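Local structure of DNA translocase coupling protein (Clostridium perfringens, 6O1W) at residues 93-105 against 337-349. The protein probably binds ATP and DNA as a membrane-anchored FtsK/SpoIIIE-family translocase that couples plasmid DNA to conjugative transfer. Sequence-based numbering, arbitrary orientation.
Sequences KIPKYLPWDDKYI and QFQAFYFDDDKHF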
loop_
_atom_site.group_PDB
_atom_site.type_symbol
_atom_site.label_atom_id
_atom_site.label_comp_id
_atom_site.label_asym_id
_atom_site.label_seq_id
_atom_site.Cartn_x
_atom_site.Cartn_y
_atom_site.Cartn_z
ATOM N N LYS A 93 14.150 -12.586 -3.794
ATOM C CA LYS A 93 13.201 -12.868 -4.851
ATOM C C LYS A 93 11.734 -12.612 -4.463
ATOM O O LYS A 93 11.271 -13.029 -3.398
ATOM C CB LYS A 93 13.404 -14.297 -5.374
ATOM C CG LYS A 93 12.818 -14.547 -6.762
ATOM C CD LYS A 93 13.877 -14.513 -7.877
ATOM C CE LYS A 93 13.251 -14.606 -9.253
ATOM N NZ LYS A 93 14.266 -14.597 -10.338
ATOM N N ILE A 94 11.034 -11.875 -5.327
ATOM C CA ILE A 94 9.604 -11.564 -5.239
ATOM C C ILE A 94 9.093 -11.529 -6.676
ATOM O O ILE A 94 9.842 -11.090 -7.545
ATOM C CB ILE A 94 9.205 -10.281 -4.412
ATOM C CG1 ILE A 94 9.975 -9.024 -4.818
ATOM C CG2 ILE A 94 9.319 -10.522 -2.916
ATOM C CD1 ILE A 94 9.622 -7.814 -3.960
ATOM N N PRO A 95 7.839 -11.944 -6.962
ATOM C CA PRO A 95 7.366 -11.923 -8.350
ATOM C C PRO A 95 7.255 -10.533 -8.947
ATOM O O PRO A 95 7.203 -9.540 -8.219
ATOM C CB PRO A 95 5.996 -12.615 -8.268
ATOM C CG PRO A 95 5.985 -13.339 -6.972
ATOM C CD PRO A 95 6.808 -12.499 -6.061
ATOM N N LYS A 96 7.222 -10.462 -10.284
ATOM C CA LYS A 96 7.078 -9.192 -11.014
ATOM C C LYS A 96 5.641 -9.103 -11.560
ATOM O O LYS A 96 5.242 -8.097 -12.157
ATOM C CB LYS A 96 8.120 -9.086 -12.143
ATOM C CG LYS A 96 9.558 -9.056 -11.651
ATOM C CD LYS A 96 10.505 -8.577 -12.755
ATOM C CE LYS A 96 11.892 -8.291 -12.221
ATOM N NZ LYS A 96 12.724 -7.540 -13.198
ATOM N N TYR A 97 4.882 -10.193 -11.358
ATOM C CA TYR A 97 3.483 -10.350 -11.715
ATOM C C TYR A 97 2.912 -11.428 -10.830
ATOM O O TYR A 97 3.485 -12.508 -10.711
ATOM C CB TYR A 97 3.305 -10.720 -13.195
ATOM C CG TYR A 97 1.858 -10.861 -13.615
ATOM C CD1 TYR A 97 0.973 -9.788 -13.519
ATOM C CD2 TYR A 97 1.378 -12.059 -14.137
ATOM C CE1 TYR A 97 -0.354 -9.909 -13.919
ATOM C CE2 TYR A 97 0.056 -12.185 -14.551
ATOM C CZ TYR A 97 -0.809 -11.112 -14.428
ATOM O OH TYR A 97 -2.111 -11.238 -14.850
ATOM N N LEU A 98 1.782 -11.122 -10.184
ATOM C CA LEU A 98 1.153 -12.039 -9.249
ATOM C C LEU A 98 -0.358 -11.897 -9.395
ATOM O O LEU A 98 -0.973 -11.043 -8.740
ATOM C CB LEU A 98 1.637 -11.694 -7.830
ATOM C CG LEU A 98 1.183 -12.539 -6.688
ATOM C CD1 LEU A 98 1.854 -13.912 -6.722
ATOM C CD2 LEU A 98 1.476 -11.829 -5.393
ATOM N N PRO A 99 -0.964 -12.690 -10.309
ATOM C CA PRO A 99 -2.419 -12.591 -10.499
ATOM C C PRO A 99 -3.180 -13.015 -9.253
ATOM O O PRO A 99 -2.748 -13.917 -8.546
ATOM C CB PRO A 99 -2.697 -13.561 -11.662
ATOM C CG PRO A 99 -1.540 -14.509 -11.665
ATOM C CD PRO A 99 -0.364 -13.714 -11.199
ATOM N N TRP A 100 -4.324 -12.376 -9.001
ATOM C CA TRP A 100 -5.193 -12.761 -7.903
ATOM C C TRP A 100 -5.755 -14.150 -8.182
ATOM O O TRP A 100 -5.961 -14.516 -9.338
ATOM C CB TRP A 100 -6.369 -11.773 -7.756
ATOM C CG TRP A 100 -7.443 -12.288 -6.836
ATOM C CD1 TRP A 100 -8.649 -12.823 -7.196
ATOM C CD2 TRP A 100 -7.321 -12.493 -5.419
ATOM N NE1 TRP A 100 -9.319 -13.275 -6.082
ATOM C CE2 TRP A 100 -8.520 -13.096 -4.977
ATOM C CE3 TRP A 100 -6.304 -12.238 -4.482
ATOM C CZ2 TRP A 100 -8.753 -13.389 -3.633
ATOM C CZ3 TRP A 100 -6.541 -12.527 -3.151
ATOM C CH2 TRP A 100 -7.737 -13.135 -2.745
ATOM N N ASP A 101 -6.034 -14.912 -7.121
ATOM C CA ASP A 101 -6.678 -16.216 -7.218
ATOM C C ASP A 101 -7.489 -16.425 -5.927
ATOM O O ASP A 101 -6.994 -16.142 -4.837
ATOM C CB ASP A 101 -5.648 -17.325 -7.442
ATOM C CG ASP A 101 -6.252 -18.671 -7.778
ATOM O OD1 ASP A 101 -7.026 -19.207 -6.940
ATOM O OD2 ASP A 101 -5.948 -19.197 -8.862
ATOM N N ASP A 102 -8.718 -16.941 -6.048
ATOM C CA ASP A 102 -9.603 -17.155 -4.898
ATOM C C ASP A 102 -9.028 -18.129 -3.835
ATOM O O ASP A 102 -9.522 -18.145 -2.705
ATOM C CB ASP A 102 -11.024 -17.569 -5.361
ATOM C CG ASP A 102 -11.999 -16.396 -5.590
ATOM O OD1 ASP A 102 -11.548 -15.225 -5.578
ATOM O OD2 ASP A 102 -13.202 -16.652 -5.769
ATOM N N LYS A 103 -7.932 -18.856 -4.164
ATOM C CA LYS A 103 -7.253 -19.777 -3.241
ATOM C C LYS A 103 -6.586 -19.041 -2.061
ATOM O O LYS A 103 -6.358 -19.659 -1.009
ATOM C CB LYS A 103 -6.224 -20.650 -3.990
ATOM C CG LYS A 103 -4.927 -19.936 -4.378
ATOM C CD LYS A 103 -3.911 -20.885 -5.005
ATOM C CE LYS A 103 -2.684 -20.145 -5.481
ATOM N NZ LYS A 103 -1.584 -21.081 -5.847
ATOM N N TYR A 104 -6.271 -17.732 -2.246
ATOM C CA TYR A 104 -5.657 -16.880 -1.232
ATOM C C TYR A 104 -6.640 -16.401 -0.151
ATOM O O TYR A 104 -6.191 -15.979 0.912
ATOM C CB TYR A 104 -4.927 -15.686 -1.868
ATOM C CG TYR A 104 -3.821 -16.071 -2.830
ATOM C CD1 TYR A 104 -2.638 -16.639 -2.371
ATOM C CD2 TYR A 104 -3.917 -15.774 -4.186
ATOM C CE1 TYR A 104 -1.604 -16.965 -3.249
ATOM C CE2 TYR A 104 -2.897 -16.103 -5.073
ATOM C CZ TYR A 104 -1.744 -16.706 -4.601
ATOM O OH TYR A 104 -0.725 -16.997 -5.469
ATOM N N ILE A 105 -7.961 -16.475 -0.411
ATOM C CA ILE A 105 -8.990 -16.047 0.537
ATOM C C ILE A 105 -8.834 -16.791 1.856
ATOM O O ILE A 105 -8.825 -18.024 1.873
ATOM C CB ILE A 105 -10.432 -16.146 -0.043
ATOM C CG1 ILE A 105 -10.647 -15.093 -1.130
ATOM C CG2 ILE A 105 -11.494 -15.997 1.065
ATOM C CD1 ILE A 105 -11.861 -15.247 -1.918
ATOM N N GLN A 337 9.091 -4.386 1.249
ATOM C CA GLN A 337 8.748 -4.384 -0.160
ATOM C C GLN A 337 7.908 -5.646 -0.442
ATOM O O GLN A 337 8.180 -6.709 0.108
ATOM C CB GLN A 337 10.064 -4.364 -1.014
ATOM C CG GLN A 337 9.827 -4.294 -2.509
ATOM C CD GLN A 337 11.061 -4.192 -3.394
ATOM O OE1 GLN A 337 12.238 -4.212 -2.993
ATOM N NE2 GLN A 337 10.797 -4.087 -4.650
ATOM N N PHE A 338 6.878 -5.525 -1.281
ATOM C CA PHE A 338 6.062 -6.667 -1.675
ATOM C C PHE A 338 5.466 -6.427 -3.053
ATOM O O PHE A 338 5.333 -5.261 -3.460
ATOM C CB PHE A 338 4.914 -6.942 -0.650
ATOM C CG PHE A 338 3.679 -6.080 -0.784
ATOM C CD1 PHE A 338 3.662 -4.780 -0.285
ATOM C CD2 PHE A 338 2.517 -6.582 -1.368
ATOM C CE1 PHE A 338 2.502 -3.995 -0.364
ATOM C CE2 PHE A 338 1.367 -5.794 -1.463
ATOM C CZ PHE A 338 1.372 -4.496 -0.979
ATOM N N GLN A 339 5.041 -7.535 -3.722
ATOM C CA GLN A 339 4.339 -7.521 -4.998
ATOM C C GLN A 339 2.862 -7.692 -4.698
ATOM O O GLN A 339 2.460 -8.707 -4.142
ATOM C CB GLN A 339 4.801 -8.676 -5.924
ATOM C CG GLN A 339 4.224 -8.624 -7.365
ATOM C CD GLN A 339 4.604 -7.382 -8.155
ATOM O OE1 GLN A 339 5.652 -6.762 -7.943
ATOM N NE2 GLN A 339 3.748 -6.974 -9.093
ATOM N N ALA A 340 2.066 -6.716 -5.091
ATOM C CA ALA A 340 0.626 -6.713 -4.907
ATOM C C ALA A 340 -0.037 -7.597 -5.935
ATOM O O ALA A 340 0.422 -7.664 -7.072
ATOM C CB ALA A 340 0.094 -5.291 -5.049
ATOM N N PHE A 341 -1.146 -8.232 -5.550
ATOM C CA PHE A 341 -1.969 -9.035 -6.447
ATOM C C PHE A 341 -2.544 -8.149 -7.534
ATOM O O PHE A 341 -2.948 -7.009 -7.260
ATOM C CB PHE A 341 -3.169 -9.654 -5.704
ATOM C CG PHE A 341 -2.831 -10.710 -4.692
ATOM C CD1 PHE A 341 -2.153 -11.863 -5.065
ATOM C CD2 PHE A 341 -3.242 -10.586 -3.377
ATOM C CE1 PHE A 341 -1.827 -12.840 -4.119
ATOM C CE2 PHE A 341 -2.950 -11.582 -2.438
ATOM C CZ PHE A 341 -2.250 -12.704 -2.817
ATOM N N TYR A 342 -2.596 -8.669 -8.761
ATOM C CA TYR A 342 -3.257 -7.922 -9.816
ATOM C C TYR A 342 -4.639 -8.538 -9.887
ATOM O O TYR A 342 -4.784 -9.741 -10.142
ATOM C CB TYR A 342 -2.518 -7.941 -11.169
ATOM C CG TYR A 342 -3.267 -7.145 -12.223
ATOM C CD1 TYR A 342 -3.420 -5.763 -12.108
ATOM C CD2 TYR A 342 -3.876 -7.779 -13.301
ATOM C CE1 TYR A 342 -4.173 -5.038 -13.033
ATOM C CE2 TYR A 342 -4.595 -7.059 -14.254
ATOM C CZ TYR A 342 -4.755 -5.691 -14.108
ATOM O OH TYR A 342 -5.481 -4.991 -15.043
ATOM N N PHE A 343 -5.625 -7.748 -9.470
ATOM C CA PHE A 343 -7.035 -8.124 -9.412
ATOM C C PHE A 343 -7.669 -7.377 -10.552
ATOM O O PHE A 343 -7.624 -6.152 -10.594
ATOM C CB PHE A 343 -7.639 -7.707 -8.054
ATOM C CG PHE A 343 -9.103 -8.046 -7.873
ATOM C CD1 PHE A 343 -10.096 -7.152 -8.264
ATOM C CD2 PHE A 343 -9.488 -9.251 -7.302
ATOM C CE1 PHE A 343 -11.442 -7.464 -8.096
ATOM C CE2 PHE A 343 -10.835 -9.553 -7.125
ATOM C CZ PHE A 343 -11.804 -8.676 -7.553
ATOM N N ASP A 344 -8.214 -8.110 -11.498
ATOM C CA ASP A 344 -8.803 -7.564 -12.719
ATOM C C ASP A 344 -10.294 -7.768 -12.614
ATOM O O ASP A 344 -10.737 -8.925 -12.577
ATOM C CB ASP A 344 -8.219 -8.353 -13.935
ATOM C CG ASP A 344 -8.579 -7.832 -15.321
ATOM O OD1 ASP A 344 -9.776 -7.645 -15.595
ATOM O OD2 ASP A 344 -7.658 -7.622 -16.129
ATOM N N ASP A 345 -11.080 -6.666 -12.551
ATOM C CA ASP A 345 -12.552 -6.728 -12.463
ATOM C C ASP A 345 -13.180 -7.639 -13.528
ATOM O O ASP A 345 -14.082 -8.422 -13.208
ATOM C CB ASP A 345 -13.167 -5.324 -12.580
ATOM C CG ASP A 345 -12.862 -4.409 -11.418
ATOM O OD1 ASP A 345 -12.491 -4.920 -10.342
ATOM O OD2 ASP A 345 -13.005 -3.178 -11.580
ATOM N N ASP A 346 -12.680 -7.567 -14.778
ATOM C CA ASP A 346 -13.211 -8.354 -15.896
ATOM C C ASP A 346 -13.105 -9.865 -15.695
ATOM O O ASP A 346 -13.934 -10.592 -16.229
ATOM C CB ASP A 346 -12.601 -7.941 -17.250
ATOM C CG ASP A 346 -13.194 -6.693 -17.868
ATOM O OD1 ASP A 346 -14.406 -6.445 -17.664
ATOM O OD2 ASP A 346 -12.455 -5.973 -18.574
ATOM N N LYS A 347 -12.152 -10.339 -14.891
ATOM C CA LYS A 347 -12.077 -11.781 -14.677
ATOM C C LYS A 347 -12.139 -12.228 -13.214
ATOM O O LYS A 347 -12.361 -13.415 -12.963
ATOM C CB LYS A 347 -10.857 -12.400 -15.388
ATOM C CG LYS A 347 -9.510 -11.821 -15.123
ATOM C CD LYS A 347 -8.632 -12.104 -16.318
ATOM C CE LYS A 347 -7.192 -11.770 -16.050
ATOM N NZ LYS A 347 -6.369 -11.786 -17.297
ATOM N N HIS A 348 -12.014 -11.304 -12.248
ATOM C CA HIS A 348 -11.983 -11.706 -10.853
ATOM C C HIS A 348 -13.193 -11.294 -10.037
ATOM O O HIS A 348 -13.466 -11.931 -9.027
ATOM C CB HIS A 348 -10.678 -11.206 -10.199
ATOM C CG HIS A 348 -9.440 -11.765 -10.832
ATOM N ND1 HIS A 348 -8.407 -10.944 -11.236
ATOM C CD2 HIS A 348 -9.140 -13.046 -11.163
ATOM C CE1 HIS A 348 -7.495 -11.744 -11.768
ATOM N NE2 HIS A 348 -7.900 -13.021 -11.757
ATOM N N PHE A 349 -13.926 -10.255 -10.460
ATOM C CA PHE A 349 -15.079 -9.750 -9.724
ATOM C C PHE A 349 -16.339 -10.406 -10.259
ATOM O O PHE A 349 -16.784 -10.069 -11.351
ATOM C CB PHE A 349 -15.133 -8.200 -9.782
ATOM C CG PHE A 349 -16.276 -7.634 -8.974
ATOM C CD1 PHE A 349 -16.212 -7.587 -7.588
ATOM C CD2 PHE A 349 -17.436 -7.186 -9.600
ATOM C CE1 PHE A 349 -17.288 -7.114 -6.839
ATOM C CE2 PHE A 349 -18.524 -6.719 -8.846
ATOM C CZ PHE A 349 -18.445 -6.703 -7.475
HETATM O O HOH W 1 1.318 -8.269 -9.552
HETATM O O HOH W 2 -11.893 -13.950 -8.248
#
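Trp-100 meets three aromatic residues of 337-349. The six-membered part of its indole points its edge at the face of Phe-341, with CE3 3.7 Å from Phe-341 CD2 and the planes at 83°. Its five-membered part makes a T-shaped contact with His-348, and Trp-100 CB sits over the centre of the imidazole in a CH-pi contact. Phe-343 comes alongside and turns its edge to the indole face. The indole CG is anti to the backbone N (chi1 168°), and this places the ring among these partners. Phe-341 also packs against Leu-98 CD2, while its CE1 lies over one face of Tyr-104, 3.6 Å from Tyr-104 CE2.

A single backbone bridge underlies the cluster. Tyr-342 N donates to Leu-98 O and Trp-100 N donates to Tyr-342 O, both at 2.9 Å. Further along, Gln-339 is bent at chi2 and lies against the backbone of Pro-95 and Lys-96. Its OE1 lies 3.2 Å from Pro-95 O without bonding; Arg-326 donates to both oxygens. Gln-339 NE2 and Leu-98 N share one water, which donates to Ala-340 O.

Two hydrogen bonds orient the imidazole and the indole. Asp-344 N donates to His-348 ND1 at 2.9 Å, almost straight (174°) and in the ring plane. Trp-100 NE1 donates to Asp-102 OD1 at 3.0 Å, and Trp-151 of helix 142-155 donates to the same oxygen. A second water joins Asp-102 OD1 to His-348 O.

The contact thus joins the loop before strand 111-116 to strand 334-340 and the residues that follow it, including His-348 of helix 345-348, in the ATPase part of this fragment. Ala-340 binds ATP in another structure of this protein. With ND1 accepting, a neutral imidazole would probably carry its proton on NE2.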